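Local coordinates for phosphatidylglycerol lysyltransferase C-terminal domain-containing protein (PDB 2HQY), which is of unknown function but binds coenzyme A and probably belongs with the acetyltransferase-like lysyltransferase domains, at residues Y125-S128 with D129-L133; K136-Q139 with A140-N143. All coordinates share one frame; numbering follows the deposited sequence.

Overall arrangement
The two contacts come in series along the chain and teach the same lesson, how a helix is started, at two successive helices. Interaction 1 takes the chain from strand 122-126 into the short helix 127-132, and interaction 2 takes it from the following loop into helix 139-151. Their centres lie about 12 Å apart, on the same side of the chain's centre, and they touch. The Arg142 guanidinium reaches back to the Leu133 carbonyl, while the ring of Phe138 packs against Asp129 CB. Both belong to the phosphatidylglycerol lysyltransferase C-terminal region, and a side chain from each, Tyr125 and Lys141, stands about 12 Å from bound coenzyme A, near the cofactor without lining its pocket.

Interaction 1 of 2, residues Y125-S128 with D129-L133; sequences YLRS and DLATL
Leu126 and Asp129 meet where strand 122-126 runs directly into helix 127-132. From Asp129, CB lies 3.5 Å from Leu126 O, CG passes beside Leu126 CB, and OD2 reaches Leu126 CD1 at 3.6 Å. With CG set beside its own backbone N (chi1 -75°), the carboxylate turns back toward the strand end, and a water donates to Asp129 OD2 at 2.8 Å while accepting from Leu126 N. With an alanine here, that water would probably lose its carboxylate acceptor and a gap would open beside the Leu126 side chain.

The main chain does the winding. The carbonyl of Leu126, the N-cap residue, takes a nearly straight bond from Leu130 N (169°) and a weak one from Asp129 N. One residue on, Arg127 O receives Ala131 N at 2.8 Å. Ala131 CB lies over one guanidinium face of Arg127, offset toward the rim, and Arg127 NH1 bonds Ile257 O weakly. Thr132 OG1 donates to Ser128 O at 2.7 Å, tilted 20° from the carbonyl plane, adding a side-chain bond to the last turn. Leu130 CD1 packs on Tyr125 CB at 3.6 Å, while Tyr125 OH hydrogen-bonds Lys279 O. This is a strand-to-helix junction, its first turn tied back by side chain and water.

Interaction 2 of 2, residues K136-Q139 with A140-N143; sequences KKFQ and AKRN
This is a local contact within the first turn of helix 139-151, at the surface, where the loop after helix 127-132 turns into the new helix at Phe138, its N-cap residue. Phe138 O accepts from Arg142 N at 3.0 Å, and Gln139 O from Asn143 N at the same length. Two waters bridge turns of the backbone: one donates to Lys136 O and accepts from Ala140 N, the other donates to Lys137 O and accepts from Lys141 N at 3.2 Å. At this helix start the two amides thus reach carbonyls of the preceding 3-10 segment through water instead of directly.

Arg142 folds back over this start. A bend at its third torsion (chi3 -58°) brings one guanidinium face over Gln139 CA, which sits 3.5 Å above the plane, offset toward the rim of the group; the amide of Gln139 and the guanidinium are turned 50° apart. Arg142 NH1 hydrogen-bonds Leu133 O and Gly135 O, so the cation ties the preceding loop to the helix. Lys141 CG meets the edge of the Phe138 ring at CD1, 4.1 Å away, and the Lys141 chain runs on to hydrogen-bond Ser281 OG through NZ and make a cation-pi contact with Tyr282.

Interaction 1 of 2, residues Y125-S128 with D129-L133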
ATOM      1  N   TYR A 125      -2.768 -16.573 -24.698  1.00 16.96           N
ATOM      2  CA  TYR A 125      -2.876 -16.541 -26.156  1.00 17.39           C
ATOM      3  C   TYR A 125      -1.490 -16.695 -26.778  1.00 17.27           C
ATOM      4  O   TYR A 125      -0.481 -16.433 -26.120  1.00 17.78           O
ATOM      5  CB  TYR A 125      -3.429 -15.177 -26.572  1.00 16.71           C
ATOM      6  CG  TYR A 125      -4.754 -14.812 -25.937  1.00 16.87           C
ATOM      7  CD1 TYR A 125      -5.971 -15.140 -26.553  1.00 16.50           C
ATOM      8  CD2 TYR A 125      -4.783 -14.123 -24.724  1.00 16.29           C
ATOM      9  CE1 TYR A 125      -7.187 -14.788 -25.958  1.00 15.53           C
ATOM     10  CE2 TYR A 125      -5.968 -13.782 -24.119  1.00 16.14           C
ATOM     11  CZ  TYR A 125      -7.153 -14.096 -24.731  1.00 15.81           C
ATOM     12  OH  TYR A 125      -8.287 -13.701 -24.097  1.00 16.07           O
ATOM     13  N   LEU A 126      -1.439 -17.130 -28.032  1.00 17.51           N
ATOM     14  CA  LEU A 126      -0.190 -17.106 -28.801  1.00 17.31           C
ATOM     15  C   LEU A 126       0.056 -15.679 -29.252  1.00 16.67           C
ATOM     16  O   LEU A 126      -0.833 -15.044 -29.819  1.00 17.52           O
ATOM     17  CB  LEU A 126      -0.284 -17.988 -30.039  1.00 16.72           C
ATOM     18  CG  LEU A 126      -0.415 -19.502 -29.786  1.00 17.89           C
ATOM     19  CD1 LEU A 126      -0.684 -20.297 -31.070  1.00 19.80           C
ATOM     20  CD2 LEU A 126       0.823 -20.030 -29.039  1.00 19.62           C
ATOM     21  N   ARG A 127       1.261 -15.173 -29.020  1.00 17.85           N
ATOM     22  CA  ARG A 127       1.641 -13.859 -29.558  1.00 17.67           C
ATOM     23  C   ARG A 127       1.460 -13.825 -31.075  1.00 18.63           C
ATOM     24  O   ARG A 127       1.006 -12.825 -31.624  1.00 19.29           O
ATOM     25  CB  ARG A 127       3.087 -13.523 -29.180  1.00 18.21           C
ATOM     26  CG  ARG A 127       3.514 -12.072 -29.472  1.00 20.43           C
ATOM     27  CD  ARG A 127       5.002 -11.985 -29.826  1.00 22.90           C
ATOM     28  NE  ARG A 127       5.140 -12.230 -31.245  1.00 32.31           N
ATOM     29  CZ  ARG A 127       5.194 -11.283 -32.179  1.00 31.59           C
ATOM     30  NH1 ARG A 127       5.174  -9.989 -31.865  1.00 33.44           N
ATOM     31  NH2 ARG A 127       5.300 -11.645 -33.437  1.00 34.48           N
ATOM     32  N   SER A 128       1.823 -14.920 -31.740  1.00 19.11           N
ATOM     33  CA  SER A 128       1.615 -15.080 -33.176  1.00 20.54           C
ATOM     34  C   SER A 128       0.155 -14.861 -33.629  1.00 20.43           C
ATOM     35  O   SER A 128      -0.064 -14.207 -34.660  1.00 22.11           O
ATOM     36  CB  SER A 128       2.208 -16.411 -33.690  1.00 19.81           C
ATOM     37  OG  SER A 128       1.619 -17.545 -33.085  1.00 21.36           O
ATOM     38  N   ASP A 129      -0.825 -15.337 -32.856  1.00 19.29           N
ATOM     39  CA  ASP A 129      -2.238 -15.107 -33.175  1.00 18.62           C
ATOM     40  C   ASP A 129      -2.622 -13.632 -33.031  1.00 18.74           C
ATOM     41  O   ASP A 129      -3.199 -13.033 -33.937  1.00 18.89           O
ATOM     42  CB  ASP A 129      -3.133 -15.939 -32.261  1.00 18.43           C
ATOM     43  CG  ASP A 129      -3.154 -17.422 -32.629  1.00 20.20           C
ATOM     44  OD1 ASP A 129      -2.836 -17.782 -33.792  1.00 17.95           O
ATOM     45  OD2 ASP A 129      -3.500 -18.227 -31.735  1.00 20.98           O
ATOM     46  N   LEU A 130      -2.295 -13.051 -31.882  1.00 17.94           N
ATOM     47  CA  LEU A 130      -2.700 -11.672 -31.581  1.00 18.03           C
ATOM     48  C   LEU A 130      -1.971 -10.649 -32.461  1.00 18.04           C
ATOM     49  O   LEU A 130      -2.537  -9.593 -32.768  1.00 18.73           O
ATOM     50  CB  LEU A 130      -2.530 -11.377 -30.086  1.00 17.43           C
ATOM     51  CG  LEU A 130      -3.377 -12.251 -29.137  1.00 17.93           C
ATOM     52  CD1 LEU A 130      -3.254 -11.760 -27.671  1.00 19.08           C
ATOM     53  CD2 LEU A 130      -4.846 -12.300 -29.556  1.00 18.99           C
ATOM     54  N   ALA A 131      -0.736 -10.962 -32.878  1.00 17.73           N
ATOM     55  CA  ALA A 131       0.060 -10.017 -33.707  1.00 18.45           C
ATOM     56  C   ALA A 131      -0.326 -10.063 -35.189  1.00 19.32           C
ATOM     57  O   ALA A 131      -0.066  -9.110 -35.941  1.00 20.31           O
ATOM     58  CB  ALA A 131       1.557 -10.304 -33.547  1.00 18.02           C
ATOM     59  N   THR A 132      -0.890 -11.189 -35.629  1.00 18.96           N
ATOM     60  CA  THR A 132      -1.186 -11.365 -37.067  1.00 19.40           C
ATOM     61  C   THR A 132      -2.695 -11.438 -37.356  1.00 19.78           C
ATOM     62  O   THR A 132      -3.139 -11.112 -38.461  1.00 19.96           O
ATOM     63  CB  THR A 132      -0.528 -12.645 -37.648  1.00 19.44           C
ATOM     64  OG1 THR A 132      -1.138 -13.791 -37.050  1.00 20.87           O
ATOM     65  CG2 THR A 132       0.955 -12.685 -37.389  1.00 20.45           C
ATOM     66  N   LEU A 133      -3.472 -11.885 -36.374  1.00 20.42           N
ATOM     67  CA  LEU A 133      -4.902 -12.201 -36.541  1.00 20.74           C
ATOM     68  C   LEU A 133      -5.181 -13.054 -37.788  1.00 21.60           C
ATOM     69  O   LEU A 133      -6.168 -12.856 -38.482  1.00 22.25           O
ATOM     70  CB  LEU A 133      -5.761 -10.938 -36.522  1.00 20.92           C
ATOM     71  CG  LEU A 133      -5.552 -10.075 -35.272  1.00 22.43           C
ATOM     72  CD1 LEU A 133      -6.210  -8.709 -35.469  1.00 22.59           C
ATOM     73  CD2 LEU A 133      -6.091 -10.803 -34.050  1.00 21.80           C
TER
HETATM   74  O   HOH W   1      -4.197 -17.571 -29.136  1.00 25.27           O

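Interaction 2 of 2, residues K136-Q139 with A140-N143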
ATOM      1  N   LYS A 136      -9.282 -18.293 -40.242  1.00 22.17           N
ATOM      2  CA  LYS A 136     -10.736 -18.178 -40.130  1.00 22.99           C
ATOM      3  C   LYS A 136     -11.230 -17.704 -38.758  1.00 23.33           C
ATOM      4  O   LYS A 136     -12.111 -16.844 -38.672  1.00 24.19           O
ATOM      5  CB  LYS A 136     -11.413 -19.513 -40.495  1.00 22.93           C
ATOM      6  CG  LYS A 136     -12.924 -19.386 -40.681  1.00 23.89           C
ATOM      7  CD  LYS A 136     -13.608 -20.721 -41.008  1.00 24.68           C
ATOM      8  CE  LYS A 136     -14.032 -21.421 -39.721  1.00 26.49           C
ATOM      9  NZ  LYS A 136     -14.634 -22.724 -39.998  1.00 27.23           N
ATOM     10  N   LYS A 137     -10.649 -18.239 -37.688  1.00 23.43           N
ATOM     11  CA  LYS A 137     -11.113 -17.898 -36.336  1.00 23.55           C
ATOM     12  C   LYS A 137     -10.885 -16.442 -35.919  1.00 23.82           C
ATOM     13  O   LYS A 137     -11.498 -15.972 -34.961  1.00 24.16           O
ATOM     14  CB  LYS A 137     -10.565 -18.867 -35.281  1.00 24.01           C
ATOM     15  CG  LYS A 137      -9.070 -18.853 -35.083  1.00 24.13           C
ATOM     16  CD  LYS A 137      -8.715 -19.799 -33.952  1.00 27.98           C
ATOM     17  CE  LYS A 137      -7.345 -20.423 -34.164  1.00 29.38           C
ATOM     18  NZ  LYS A 137      -7.040 -21.358 -33.041  1.00 28.98           N
ATOM     19  N   PHE A 138     -10.011 -15.744 -36.641  1.00 23.78           N
ATOM     20  CA  PHE A 138      -9.746 -14.324 -36.371  1.00 23.59           C
ATOM     21  C   PHE A 138     -10.338 -13.375 -37.411  1.00 23.77           C
ATOM     22  O   PHE A 138      -9.982 -12.195 -37.437  1.00 24.09           O
ATOM     23  CB  PHE A 138      -8.249 -14.069 -36.192  1.00 23.45           C
ATOM     24  CG  PHE A 138      -7.689 -14.638 -34.918  1.00 21.52           C
ATOM     25  CD1 PHE A 138      -7.945 -14.020 -33.689  1.00 22.05           C
ATOM     26  CD2 PHE A 138      -6.926 -15.792 -34.943  1.00 21.02           C
ATOM     27  CE1 PHE A 138      -7.433 -14.546 -32.506  1.00 22.61           C
ATOM     28  CE2 PHE A 138      -6.422 -16.348 -33.765  1.00 22.73           C
ATOM     29  CZ  PHE A 138      -6.670 -15.723 -32.541  1.00 21.81           C
ATOM     30  N   GLN A 139     -11.245 -13.876 -38.262  1.00 23.82           N
ATOM     31  CA  GLN A 139     -11.866 -13.037 -39.281  1.00 23.94           C
ATOM     32  C   GLN A 139     -12.602 -11.812 -38.731  1.00 23.78           C
ATOM     33  O   GLN A 139     -12.426 -10.710 -39.260  1.00 24.54           O
ATOM     34  CB  GLN A 139     -12.787 -13.841 -40.205  1.00 24.78           C
ATOM     35  CG  GLN A 139     -13.198 -13.027 -41.430  1.00 26.47           C
ATOM     36  CD  GLN A 139     -13.396 -13.883 -42.642  1.00 30.38           C
ATOM     37  OE1 GLN A 139     -14.208 -14.806 -42.636  1.00 33.08           O
ATOM     38  NE2 GLN A 139     -12.644 -13.591 -43.703  1.00 32.32           N
ATOM     39  N   ALA A 140     -13.420 -11.989 -37.690  1.00 23.48           N
ATOM     40  CA  ALA A 140     -14.095 -10.856 -37.038  1.00 23.12           C
ATOM     41  C   ALA A 140     -13.099  -9.825 -36.485  1.00 23.37           C
ATOM     42  O   ALA A 140     -13.345  -8.611 -36.562  1.00 23.30           O
ATOM     43  CB  ALA A 140     -15.027 -11.338 -35.920  1.00 23.38           C
ATOM     44  N   LYS A 141     -11.990 -10.306 -35.929  1.00 22.76           N
ATOM     45  CA  LYS A 141     -10.977  -9.396 -35.368  1.00 22.71           C
ATOM     46  C   LYS A 141     -10.302  -8.570 -36.468  1.00 23.23           C
ATOM     47  O   LYS A 141     -10.089  -7.377 -36.294  1.00 22.53           O
ATOM     48  CB  LYS A 141      -9.948 -10.148 -34.512  1.00 22.78           C
ATOM     49  CG  LYS A 141     -10.550 -10.895 -33.308  1.00 22.00           C
ATOM     50  CD  LYS A 141     -11.322  -9.963 -32.411  1.00 21.74           C
ATOM     51  CE  LYS A 141     -11.863 -10.689 -31.194  1.00 19.14           C
ATOM     52  NZ  LYS A 141     -12.795  -9.826 -30.433  1.00 19.32           N
ATOM     53  N   ARG A 142     -10.003  -9.213 -37.600  1.00 23.68           N
ATOM     54  CA  ARG A 142      -9.466  -8.523 -38.770  1.00 23.87           C
ATOM     55  C   ARG A 142     -10.452  -7.485 -39.281  1.00 24.77           C
ATOM     56  O   ARG A 142     -10.051  -6.374 -39.656  1.00 24.55           O
ATOM     57  CB  ARG A 142      -9.125  -9.507 -39.891  1.00 23.85           C
ATOM     58  CG  ARG A 142      -7.918 -10.375 -39.600  1.00 23.46           C
ATOM     59  CD  ARG A 142      -7.269 -10.958 -40.874  1.00 23.27           C
ATOM     60  NE  ARG A 142      -8.189 -11.756 -41.689  1.00 23.21           N
ATOM     61  CZ  ARG A 142      -8.626 -12.983 -41.395  1.00 22.30           C
ATOM     62  NH1 ARG A 142      -8.243 -13.601 -40.280  1.00 21.79           N
ATOM     63  NH2 ARG A 142      -9.464 -13.601 -42.222  1.00 22.44           N
ATOM     64  N   ASN A 143     -11.736  -7.837 -39.285  1.00 25.34           N
ATOM     65  CA  ASN A 143     -12.789  -6.905 -39.688  0.50 25.39           C
ATOM     66  C   ASN A 143     -12.815  -5.624 -38.840  1.00 25.40           C
ATOM     67  O   ASN A 143     -12.995  -4.527 -39.382  1.00 25.46           O
ATOM     68  CB  ASN A 143     -14.158  -7.597 -39.669  0.50 25.36           C
ATOM     69  CG  ASN A 143     -14.297  -8.672 -40.746  0.50 25.10           C
ATOM     70  OD1 ASN A 143     -13.469  -8.783 -41.652  0.50 24.42           O
ATOM     71  ND2 ASN A 143     -15.355  -9.467 -40.649  0.50 25.29           N
TER
HETATM   72  O   HOH W   2     -13.949 -14.979 -36.993  1.00 48.34           O
HETATM   73  O   HOH W   3     -12.630 -13.242 -34.973  1.00 44.47           O